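Local coordinates for protein 2',5'-phosphodiesterase 12 (Homo sapiens, PDB 4ZKF) that belongs to the magnesium-binding endonuclease/exonuclease/phosphatase family and carries an additional N-terminal beta domain, at residues 153-158 with 183-188; 261-266 with 330-335; 307-312 with 349-354; 367-372 with 382-387. All coordinates share one frame; numbering follows the deposited sequence.

Interaction 1 (153-158 with 183-188)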
# COMPACT_ATOMS: atom_id res chain seq x y z
N TYR A 153 -4.70 -3.76 -2.26
CA TYR A 153 -4.92 -4.07 -0.84
C TYR A 153 -5.38 -2.85 -0.06
O TYR A 153 -4.67 -1.86 0.01
CB TYR A 153 -3.62 -4.61 -0.24
CG TYR A 153 -3.71 -5.40 1.06
CD1 TYR A 153 -4.92 -5.84 1.59
CD2 TYR A 153 -2.53 -5.74 1.72
CE1 TYR A 153 -4.94 -6.60 2.77
CE2 TYR A 153 -2.55 -6.51 2.89
CZ TYR A 153 -3.75 -6.93 3.40
OH TYR A 153 -3.71 -7.68 4.56
N ASN A 154 -6.58 -2.94 0.50
CA ASN A 154 -7.05 -1.97 1.47
C ASN A 154 -6.56 -2.43 2.84
O ASN A 154 -6.97 -3.48 3.31
CB ASN A 154 -8.59 -1.85 1.41
CG ASN A 154 -9.17 -0.92 2.49
OD1 ASN A 154 -8.68 -0.89 3.63
ND2 ASN A 154 -10.24 -0.21 2.15
N ILE A 155 -5.66 -1.65 3.45
CA ILE A 155 -4.93 -2.12 4.61
C ILE A 155 -5.51 -1.67 5.95
O ILE A 155 -4.89 -1.87 6.98
CB ILE A 155 -3.43 -1.69 4.53
CG1 ILE A 155 -3.28 -0.16 4.52
CG2 ILE A 155 -2.76 -2.31 3.30
CD1 ILE A 155 -1.79 0.34 4.66
N LEU A 156 -6.70 -1.08 5.92
CA LEU A 156 -7.47 -0.69 7.13
C LEU A 156 -6.75 0.40 7.94
O LEU A 156 -5.80 0.14 8.68
CB LEU A 156 -7.77 -1.91 8.00
CG LEU A 156 -8.49 -1.61 9.33
CD1 LEU A 156 -9.73 -0.79 9.07
CD2 LEU A 156 -8.86 -2.91 10.08
N ALA A 157 -7.22 1.64 7.78
CA ALA A 157 -6.54 2.79 8.35
C ALA A 157 -6.68 2.82 9.87
O ALA A 157 -7.76 2.60 10.41
CB ALA A 157 -7.08 4.09 7.76
N ASP A 158 -5.57 3.10 10.55
CA ASP A 158 -5.57 3.24 11.99
C ASP A 158 -6.58 4.30 12.40
O ASP A 158 -7.24 4.18 13.42
CB ASP A 158 -4.17 3.59 12.49
CG ASP A 158 -4.09 3.68 14.00
OD1 ASP A 158 -4.42 2.68 14.68
OD2 ASP A 158 -3.71 4.75 14.50
N TYR A 183 1.20 -3.76 15.53
CA TYR A 183 1.06 -5.18 15.23
C TYR A 183 0.64 -5.38 13.77
O TYR A 183 1.27 -6.16 13.04
CB TYR A 183 0.04 -5.84 16.17
CG TYR A 183 -0.10 -7.35 15.98
CD1 TYR A 183 0.72 -8.23 16.67
CD2 TYR A 183 -1.05 -7.89 15.11
CE1 TYR A 183 0.61 -9.60 16.50
CE2 TYR A 183 -1.17 -9.25 14.93
CZ TYR A 183 -0.34 -10.11 15.63
OH TYR A 183 -0.47 -11.47 15.47
N ARG A 184 -0.42 -4.70 13.35
CA ARG A 184 -0.90 -4.88 11.97
C ARG A 184 0.17 -4.49 10.95
O ARG A 184 0.34 -5.18 9.95
CB ARG A 184 -2.20 -4.10 11.73
CG ARG A 184 -3.36 -4.62 12.61
CD ARG A 184 -4.72 -4.16 12.13
NE ARG A 184 -4.88 -2.71 12.20
CZ ARG A 184 -4.93 -1.91 11.13
NH1 ARG A 184 -4.82 -2.41 9.90
NH2 ARG A 184 -5.09 -0.59 11.29
N GLN A 185 0.91 -3.42 11.22
CA GLN A 185 1.96 -3.02 10.28
C GLN A 185 3.05 -4.08 10.16
O GLN A 185 3.59 -4.30 9.09
CB GLN A 185 2.57 -1.68 10.68
CG GLN A 185 1.69 -0.51 10.29
CD GLN A 185 1.24 -0.57 8.85
OE1 GLN A 185 0.04 -0.52 8.56
NE2 GLN A 185 2.20 -0.68 7.94
N ASN A 186 3.39 -4.75 11.26
CA ASN A 186 4.45 -5.75 11.15
C ASN A 186 3.96 -6.89 10.25
O ASN A 186 4.71 -7.37 9.39
CB ASN A 186 4.89 -6.25 12.52
CG ASN A 186 6.38 -6.53 12.58
OD1 ASN A 186 7.17 -5.95 11.83
ND2 ASN A 186 6.78 -7.42 13.46
N LEU A 187 2.70 -7.28 10.40
CA LEU A 187 2.15 -8.31 9.53
C LEU A 187 2.08 -7.81 8.08
O LEU A 187 2.36 -8.55 7.15
CB LEU A 187 0.75 -8.74 9.99
CG LEU A 187 0.69 -9.92 10.98
CD1 LEU A 187 1.42 -9.59 12.31
CD2 LEU A 187 -0.77 -10.32 11.22
N ILE A 188 1.69 -6.56 7.90
CA ILE A 188 1.54 -6.02 6.55
C ILE A 188 2.91 -5.92 5.88
O ILE A 188 3.04 -6.21 4.70
CB ILE A 188 0.83 -4.64 6.57
CG1 ILE A 188 -0.65 -4.83 6.91
CG2 ILE A 188 0.99 -3.91 5.23
CD1 ILE A 188 -1.36 -3.56 7.24
O HOH W 1 -2.69 -0.17 8.08
O HOH W 2 -5.06 0.22 14.01

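Interaction 2 (261-266 with 330-335)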
# COMPACT_ATOMS: atom_id res chain seq x y z
N ASP A 261 -12.98 20.47 -15.14
CA ASP A 261 -12.21 19.99 -16.28
C ASP A 261 -13.15 19.69 -17.44
O ASP A 261 -14.00 18.82 -17.32
CB ASP A 261 -11.41 18.74 -15.88
CG ASP A 261 -10.39 18.32 -16.94
OD1 ASP A 261 -10.61 18.56 -18.15
OD2 ASP A 261 -9.37 17.73 -16.56
N PRO A 262 -12.99 20.40 -18.57
CA PRO A 262 -13.89 20.24 -19.72
C PRO A 262 -13.90 18.82 -20.28
O PRO A 262 -14.80 18.49 -21.05
CB PRO A 262 -13.33 21.24 -20.75
CG PRO A 262 -11.94 21.52 -20.32
CD PRO A 262 -11.95 21.42 -18.82
N LEU A 263 -12.93 18.01 -19.89
CA LEU A 263 -12.92 16.59 -20.24
C LEU A 263 -14.23 15.90 -19.85
O LEU A 263 -14.70 14.99 -20.54
CB LEU A 263 -11.74 15.88 -19.57
CG LEU A 263 -11.40 14.48 -20.06
CD1 LEU A 263 -10.90 14.53 -21.51
CD2 LEU A 263 -10.36 13.85 -19.14
N HIS A 264 -14.83 16.35 -18.75
CA HIS A 264 -16.03 15.71 -18.22
C HIS A 264 -17.28 16.56 -18.44
O HIS A 264 -18.27 16.40 -17.72
CB HIS A 264 -15.84 15.41 -16.73
CG HIS A 264 -14.54 14.74 -16.42
ND1 HIS A 264 -14.26 13.44 -16.79
CD2 HIS A 264 -13.41 15.21 -15.83
CE1 HIS A 264 -13.03 13.14 -16.43
NE2 HIS A 264 -12.49 14.19 -15.85
N LYS A 265 -17.24 17.43 -19.44
CA LYS A 265 -18.31 18.41 -19.64
C LYS A 265 -19.63 17.73 -19.94
O LYS A 265 -20.68 18.16 -19.47
CB LYS A 265 -17.94 19.40 -20.75
CG LYS A 265 -18.60 19.14 -22.10
CD LYS A 265 -18.10 20.07 -23.20
CE LYS A 265 -18.91 19.88 -24.49
NZ LYS A 265 -20.38 19.89 -24.23
N GLU A 266 -19.58 16.64 -20.71
CA GLU A 266 -20.79 15.94 -21.14
C GLU A 266 -21.46 15.23 -19.97
O GLU A 266 -22.69 15.19 -19.88
CB GLU A 266 -20.43 14.94 -22.25
CG GLU A 266 -21.53 13.99 -22.66
CD GLU A 266 -20.99 12.77 -23.36
OE1 GLU A 266 -19.79 12.78 -23.74
OE2 GLU A 266 -21.75 11.79 -23.54
N HIS A 330 -10.97 10.03 -17.43
CA HIS A 330 -9.66 10.56 -17.14
C HIS A 330 -8.56 9.58 -17.55
O HIS A 330 -7.54 9.98 -18.12
CB HIS A 330 -9.50 10.90 -15.66
CG HIS A 330 -8.15 11.44 -15.33
ND1 HIS A 330 -7.69 12.64 -15.82
CD2 HIS A 330 -7.13 10.91 -14.61
CE1 HIS A 330 -6.45 12.84 -15.40
NE2 HIS A 330 -6.09 11.81 -14.66
N ILE A 331 -8.76 8.30 -17.27
CA ILE A 331 -7.75 7.30 -17.60
C ILE A 331 -7.64 7.13 -19.12
O ILE A 331 -6.54 6.89 -19.63
CB ILE A 331 -8.07 5.96 -16.92
CG1 ILE A 331 -7.84 6.12 -15.42
CG2 ILE A 331 -7.22 4.82 -17.47
CD1 ILE A 331 -8.50 5.04 -14.59
N ARG A 332 -8.76 7.27 -19.83
CA ARG A 332 -8.73 7.24 -21.29
C ARG A 332 -7.85 8.37 -21.80
O ARG A 332 -7.00 8.17 -22.67
CB ARG A 332 -10.13 7.35 -21.90
CG ARG A 332 -10.18 6.98 -23.38
CD ARG A 332 -11.18 7.83 -24.15
NE ARG A 332 -10.94 9.25 -23.89
CZ ARG A 332 -10.07 10.01 -24.55
NH1 ARG A 332 -9.33 9.49 -25.52
NH2 ARG A 332 -9.93 11.29 -24.23
N HIS A 333 -8.06 9.57 -21.26
CA HIS A 333 -7.26 10.73 -21.65
C HIS A 333 -5.77 10.48 -21.44
O HIS A 333 -4.96 10.68 -22.35
CB HIS A 333 -7.71 11.96 -20.86
CG HIS A 333 -6.83 13.16 -21.07
ND1 HIS A 333 -6.70 13.78 -22.29
CD2 HIS A 333 -6.04 13.84 -20.21
CE1 HIS A 333 -5.87 14.80 -22.18
NE2 HIS A 333 -5.45 14.86 -20.93
N VAL A 334 -5.39 10.03 -20.25
CA VAL A 334 -3.98 9.76 -20.00
C VAL A 334 -3.42 8.66 -20.90
O VAL A 334 -2.36 8.82 -21.52
CB VAL A 334 -3.75 9.37 -18.52
CG1 VAL A 334 -2.27 9.06 -18.26
CG2 VAL A 334 -4.23 10.49 -17.61
N SER A 335 -4.13 7.53 -20.98
CA SER A 335 -3.57 6.35 -21.62
C SER A 335 -3.70 6.37 -23.14
O SER A 335 -3.01 5.62 -23.82
CB SER A 335 -4.24 5.07 -21.09
OG SER A 335 -5.61 5.03 -21.43
O HOH W 3 -9.80 14.55 -15.47

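Interaction 3 (307-312 with 349-354). With MG (magnesium ion), chain C.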
# COMPACT_ATOMS: atom_id res chain seq x y z
N ASN A 307 -5.32 3.77 -9.24
CA ASN A 307 -5.62 3.26 -7.91
C ASN A 307 -6.67 4.15 -7.31
O ASN A 307 -6.56 5.37 -7.41
CB ASN A 307 -4.36 3.24 -7.04
CG ASN A 307 -4.59 2.69 -5.64
OD1 ASN A 307 -5.51 1.90 -5.40
ND2 ASN A 307 -3.73 3.08 -4.72
N THR A 308 -7.71 3.58 -6.71
CA THR A 308 -8.70 4.43 -6.07
C THR A 308 -9.39 3.79 -4.88
O THR A 308 -9.25 2.59 -4.61
CB THR A 308 -9.79 4.90 -7.08
OG1 THR A 308 -10.51 6.00 -6.52
CG2 THR A 308 -10.78 3.75 -7.44
N HIS A 309 -10.11 4.62 -4.14
CA HIS A 309 -10.99 4.17 -3.07
C HIS A 309 -12.26 4.95 -3.23
O HIS A 309 -12.27 6.15 -2.96
CB HIS A 309 -10.36 4.42 -1.69
CG HIS A 309 -11.10 3.75 -0.56
ND1 HIS A 309 -10.75 3.94 0.76
CD2 HIS A 309 -12.13 2.88 -0.56
CE1 HIS A 309 -11.56 3.23 1.53
NE2 HIS A 309 -12.40 2.58 0.76
N LEU A 310 -13.33 4.30 -3.67
CA LEU A 310 -14.55 5.03 -4.02
C LEU A 310 -15.39 5.25 -2.79
O LEU A 310 -15.14 4.67 -1.74
CB LEU A 310 -15.36 4.29 -5.08
CG LEU A 310 -14.74 4.09 -6.46
CD1 LEU A 310 -15.84 3.63 -7.39
CD2 LEU A 310 -14.11 5.39 -6.96
N TYR A 311 -16.41 6.09 -2.94
CA TYR A 311 -17.32 6.43 -1.85
C TYR A 311 -17.89 5.18 -1.20
O TYR A 311 -18.28 4.24 -1.88
CB TYR A 311 -18.45 7.32 -2.37
CG TYR A 311 -19.44 7.77 -1.32
CD1 TYR A 311 -19.02 8.35 -0.13
CD2 TYR A 311 -20.81 7.66 -1.55
CE1 TYR A 311 -19.94 8.78 0.82
CE2 TYR A 311 -21.73 8.09 -0.61
CZ TYR A 311 -21.29 8.65 0.57
OH TYR A 311 -22.21 9.07 1.50
N TRP A 312 -17.94 5.19 0.13
CA TRP A 312 -18.18 4.00 0.93
C TRP A 312 -19.64 3.66 1.23
O TRP A 312 -19.96 2.50 1.47
CB TRP A 312 -17.44 4.14 2.27
CG TRP A 312 -18.06 5.19 3.13
CD1 TRP A 312 -17.80 6.53 3.11
CD2 TRP A 312 -19.07 4.99 4.13
NE1 TRP A 312 -18.58 7.17 4.04
CE2 TRP A 312 -19.37 6.25 4.68
CE3 TRP A 312 -19.74 3.86 4.62
CZ2 TRP A 312 -20.30 6.42 5.70
CZ3 TRP A 312 -20.67 4.03 5.63
CH2 TRP A 312 -20.94 5.30 6.16
N ASP A 349 -10.25 -0.28 -4.06
CA ASP A 349 -11.41 -0.67 -3.27
C ASP A 349 -12.57 0.12 -3.85
O ASP A 349 -12.67 1.33 -3.62
CB ASP A 349 -11.21 -0.35 -1.79
CG ASP A 349 -12.42 -0.68 -0.94
OD1 ASP A 349 -13.50 -1.01 -1.50
OD2 ASP A 349 -12.30 -0.62 0.29
N PHE A 350 -13.43 -0.55 -4.62
CA PHE A 350 -14.47 0.14 -5.36
C PHE A 350 -15.77 0.21 -4.58
O PHE A 350 -16.72 0.86 -5.01
CB PHE A 350 -14.67 -0.52 -6.72
CG PHE A 350 -13.47 -0.39 -7.62
CD1 PHE A 350 -12.42 -1.29 -7.55
CD2 PHE A 350 -13.36 0.69 -8.49
CE1 PHE A 350 -11.29 -1.15 -8.35
CE2 PHE A 350 -12.23 0.84 -9.29
CZ PHE A 350 -11.20 -0.09 -9.22
N ASN A 351 -15.78 -0.43 -3.41
CA ASN A 351 -16.96 -0.45 -2.55
C ASN A 351 -18.20 -0.85 -3.34
O ASN A 351 -19.29 -0.35 -3.07
CB ASN A 351 -17.18 0.93 -1.90
CG ASN A 351 -16.46 1.06 -0.58
OD1 ASN A 351 -16.58 0.20 0.30
ND2 ASN A 351 -15.70 2.14 -0.42
N SER A 352 -18.01 -1.76 -4.29
CA SER A 352 -19.07 -2.20 -5.20
C SER A 352 -18.99 -3.70 -5.42
O SER A 352 -17.95 -4.21 -5.86
CB SER A 352 -18.99 -1.50 -6.56
OG SER A 352 -19.00 -0.10 -6.42
N THR A 353 -20.07 -4.42 -5.13
CA THR A 353 -20.14 -5.84 -5.42
C THR A 353 -20.43 -6.09 -6.91
O THR A 353 -20.84 -5.18 -7.62
CB THR A 353 -21.22 -6.55 -4.54
OG1 THR A 353 -22.51 -6.03 -4.87
CG2 THR A 353 -20.94 -6.34 -3.06
N PRO A 354 -20.22 -7.33 -7.38
CA PRO A 354 -20.43 -7.61 -8.81
C PRO A 354 -21.87 -7.41 -9.31
O PRO A 354 -22.07 -7.35 -10.51
CB PRO A 354 -20.00 -9.09 -8.93
CG PRO A 354 -18.96 -9.24 -7.86
CD PRO A 354 -19.46 -8.41 -6.71
MG MG C . -14.19 0.46 1.66
O HOH W 4 -13.15 -0.72 3.71

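Interaction 4 (367-372 with 382-387)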
# COMPACT_ATOMS: atom_id res chain seq x y z
N ILE A 367 -24.02 1.53 -19.41
CA ILE A 367 -25.09 1.25 -18.46
C ILE A 367 -26.34 2.04 -18.90
O ILE A 367 -26.24 3.19 -19.34
CB ILE A 367 -24.69 1.61 -17.01
CG1 ILE A 367 -25.84 1.28 -16.03
CG2 ILE A 367 -24.29 3.06 -16.89
CD1 ILE A 367 -25.45 1.36 -14.58
N PRO A 368 -27.52 1.39 -18.85
CA PRO A 368 -28.72 2.08 -19.32
C PRO A 368 -29.28 3.05 -18.30
O PRO A 368 -29.03 2.92 -17.08
CB PRO A 368 -29.70 0.92 -19.57
CG PRO A 368 -29.31 -0.09 -18.55
CD PRO A 368 -27.79 -0.01 -18.51
N GLU A 369 -30.05 4.03 -18.78
CA GLU A 369 -30.58 5.06 -17.91
C GLU A 369 -31.60 4.48 -16.92
O GLU A 369 -31.90 5.10 -15.90
CB GLU A 369 -31.19 6.19 -18.75
CG GLU A 369 -32.49 5.86 -19.47
CD GLU A 369 -33.72 6.21 -18.64
OE1 GLU A 369 -34.63 5.36 -18.55
OE2 GLU A 369 -33.76 7.33 -18.08
N ASP A 370 -32.09 3.27 -17.18
CA ASP A 370 -33.10 2.69 -16.30
C ASP A 370 -32.55 1.73 -15.23
O ASP A 370 -33.33 1.05 -14.56
CB ASP A 370 -34.18 1.97 -17.13
CG ASP A 370 -33.63 0.82 -17.96
OD1 ASP A 370 -32.40 0.66 -18.05
OD2 ASP A 370 -34.45 0.06 -18.53
N HIS A 371 -31.22 1.68 -15.06
CA HIS A 371 -30.65 0.83 -14.02
C HIS A 371 -31.10 1.32 -12.66
O HIS A 371 -31.21 2.52 -12.44
CB HIS A 371 -29.12 0.79 -14.08
CG HIS A 371 -28.52 -0.33 -13.29
ND1 HIS A 371 -28.45 -0.32 -11.91
CD2 HIS A 371 -28.00 -1.52 -13.68
CE1 HIS A 371 -27.90 -1.44 -11.49
NE2 HIS A 371 -27.62 -2.19 -12.55
N GLU A 372 -31.34 0.39 -11.74
CA GLU A 372 -31.89 0.74 -10.44
C GLU A 372 -30.94 1.56 -9.56
O GLU A 372 -31.40 2.26 -8.66
CB GLU A 372 -32.33 -0.52 -9.68
CG GLU A 372 -31.22 -1.48 -9.35
CD GLU A 372 -31.72 -2.71 -8.60
OE1 GLU A 372 -32.96 -2.88 -8.51
OE2 GLU A 372 -30.89 -3.49 -8.11
N ARG A 382 -32.28 10.83 -7.16
CA ARG A 382 -32.31 10.09 -8.42
C ARG A 382 -31.61 10.86 -9.55
O ARG A 382 -31.76 12.07 -9.66
CB ARG A 382 -33.76 9.77 -8.78
CG ARG A 382 -34.04 9.56 -10.24
CD ARG A 382 -35.52 9.23 -10.49
NE ARG A 382 -36.02 8.10 -9.70
CZ ARG A 382 -36.00 6.83 -10.11
NH1 ARG A 382 -35.49 6.52 -11.29
NH2 ARG A 382 -36.48 5.87 -9.33
N CYS A 383 -30.84 10.15 -10.38
CA CYS A 383 -30.12 10.79 -11.48
C CYS A 383 -29.93 9.87 -12.70
O CYS A 383 -28.82 9.72 -13.21
CB CYS A 383 -28.76 11.29 -11.01
SG CYS A 383 -27.77 10.05 -10.13
N ASN A 384 -31.03 9.31 -13.19
CA ASN A 384 -30.99 8.41 -14.36
C ASN A 384 -30.28 8.97 -15.57
O ASN A 384 -30.61 10.05 -16.06
CB ASN A 384 -32.42 8.02 -14.74
CG ASN A 384 -33.13 7.28 -13.63
OD1 ASN A 384 -33.60 7.89 -12.67
ND2 ASN A 384 -33.18 5.95 -13.73
N MET A 385 -29.28 8.24 -16.05
CA MET A 385 -28.53 8.64 -17.22
C MET A 385 -27.90 7.41 -17.86
O MET A 385 -27.68 6.40 -17.19
CB MET A 385 -27.46 9.68 -16.86
CG MET A 385 -26.36 9.20 -15.89
SD MET A 385 -25.17 10.51 -15.44
CE MET A 385 -26.17 11.50 -14.37
N SER A 386 -27.61 7.50 -19.15
CA SER A 386 -26.87 6.44 -19.82
C SER A 386 -25.41 6.85 -19.95
O SER A 386 -25.12 7.97 -20.39
CB SER A 386 -27.44 6.15 -21.20
OG SER A 386 -27.11 7.19 -22.10
N LEU A 387 -24.51 5.96 -19.57
CA LEU A 387 -23.08 6.21 -19.68
C LEU A 387 -22.44 5.17 -20.57
O LEU A 387 -22.93 4.05 -20.68
CB LEU A 387 -22.43 6.19 -18.30
CG LEU A 387 -22.98 7.19 -17.29
CD1 LEU A 387 -22.26 7.04 -15.96
CD2 LEU A 387 -22.82 8.60 -17.82

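Interaction 1 (153-158 with 183-188)
The loop that leaves strand 147-154 beside the magnesium site is held to helix 181-195 by R184, which grips L156 O end-on with two nitrogens. NH2 of R184 lies 2.8 Å from L156 O, coming from above the carbonyl plane, while NH1 reaches the same atom at 3.0 Å on a lone pair. NH1 also donates to I155 O, 3.0 Å away and almost in the guanidinium plane. An arginine suits the place, since its flat guanidinium can offer several N-H groups to two carbonyls at once, and a bend at chi3 (-64°) turns it to the loop. L156 crosses it at about a right angle, its CG 3.6 Å above one guanidinium face. Water 2 extends the edge, accepting from R184 NH2 and donating to D158 OD1. One helical turn on, I188 CD1 packs on I155 CB at 3.9 Å, an apolar pairing of branched side chains beside these bonds. N154 OD1 accepts from L156 N in an Asx turn that shapes the loop. Helix 207-220 closes over I155 and I188 through V209 and L214, and strand 199-205 lies alongside, with V205 against I155.

Interaction 2 (261-266 with 330-335)
L263 is the side chain that carries the 261-266 segment onto helix 317-338, where it meets H330, R332 and H333. Its CB lies over the centre of the neighbouring H264 ring, 4.1 Å above the plane. From there CG runs anti to the backbone N (chi1 -167°), which sends both methyls toward the helix. CD2 rests 3.7 Å from H333 CB and 3.9 Å from H330 CA, and it stands at the edge of the H330 ring. CD1 spreads over the next part of the surface, 4.1 Å from H333 CB and 4.3 Å from R332 NH2, near the guanidinium plane. A leucine suits this place because its forked end spans one helical turn, from H330 to H333, and reaches R332 NH2 as well, without needing a polar partner. H264 adds a second approach: its CE1 comes edge-on to H330 N at 3.9 Å. Water 3 joins the two histidines, 2.7 Å from H264 NE2, with a weak bond from H330 ND1. An Asx turn, in which D261 OD1 accepts from L263 N, holds the short 3-10 segment in shape, and H264 takes the N-cap position of helix 265-271. The polar ends on helix 317-338 have their main partners elsewhere: D337 binds both R332 and H333, and H330 NE2 donates to H250 O. Thus the contact joins the linker between helices 254-260 and 265-271 to the H330-H333 turn of helix 317-338, with H330 and V334 packing on strand 287-295.

Interaction 3 (307-312 with 349-354)
H309 and D349 lie side by side and point the same way, their ring and carboxylate planes only 24° apart, so that both present their ends to one magnesium ion. D349 OD2 binds the magnesium at 2.6 Å, and H309 NE2 stands 2.9 Å from it with the metal in the plane of the ring. N351 completes the protein's share of the site through OD1, 2.8 Å from the magnesium, and water 4 adds a further ligand. With CG of both H309 and D349 anti to N (chi1 -169° and 178°) on neighbouring positions of a parallel beta bridge, the two groups run alongside each other. D349 N donates to T308 O, and L310 N donates to D349 O at 3.0 Å. The asparagine is used at both ends: its OD1 faces the metal. N351 ND2 donates to L310 O at 2.9 Å, from above that carbonyl's plane. Asparagine also tolerates the left-handed backbone of this position, which the Asx turn from N351 N to D349 OD1 steadies. On the other side of the backbone the packing is apolar. T308 crosses F350 at about a right angle, T308 CG2 being 3.7 Å from F350 CE2, and L310 CD1 meets the edge of the F350 ring. N154, at the end of strand 147-154, donates to D349 OD2 as a second-shell partner. Strands 302-309 and 344-349, joined through helix 317-338 in a beta-alpha-beta crossover, thus end at the metal, with M324 of that helix and M358 of helix 357-364 covering L310 and F350.

Interaction 4 (367-372 with 382-387)
E369 lays its CB over the peptide between M385 and S386, 3.6 Å from M385 C, as the chain reverses in a type I beta turn from P368 to H371. Next to this turn I367 and L387 form a single antiparallel bridge, a hydrogen-bonded pair. I367 N donates to L387 O at 3.0 Å, and L387 N returns a longer bond to I367 O. On the face of this pair, I367 and L387 lie side by side and point the same way, I367 CG2 touching L387 CB at 3.9 Å. Aliphatic residues fit here, since L321 and A325 of helix 317-338 and F361 of helix 357-364 receive them. Two CA-H...O contacts continue the pairing beyond the bridge: S386 CA to I367 O and E369 CA to M385 O, both at 3.3 Å. The glutamate chain bends at chi2, which brings E369 OE2 3.7 Å from N384 CB, with carboxylate and amide planes 36° apart. M385 leaves the contact on the far side and packs on L267, K270 and L271 of helix 265-271 and on W374; a long, flexible thioether can adapt to such mixed neighbours. P368 O takes a bond from W374 NE1 as well as from H371 N, so it has two donors, one within the turn and one from W374. N384 adds the one side-chain hydrogen bond across the segments: its ND2 donates to E369 O almost along the carbonyl, while N384 OD1 accepts from R382 NH1 at 2.7 Å.

Overall arrangement
Along the chain, interaction 1 comes first, the segments of interactions 2 and 3 alternate, and interaction 4 follows interaction 3. Interactions 1 and 3 touch, although their centres are about 18 Å apart: N154 ND2 lies 2.8 Å from D349 OD2, linking the ends of strands in the two large sheets at the magnesium site. Interactions 2, 3 and 4 lie on one side of the chain's centre, their centres 19 to 20 Å apart, and helix 317-338 is common to all three. That helix carries a segment of interaction 2, covers interaction 3 through M324 and backs interaction 4. Helix 265-271 likewise joins interactions 2 and 4, so interactions 1 and 3 shape the metal site, while 2 and 4 join the surrounding helices and loops further out.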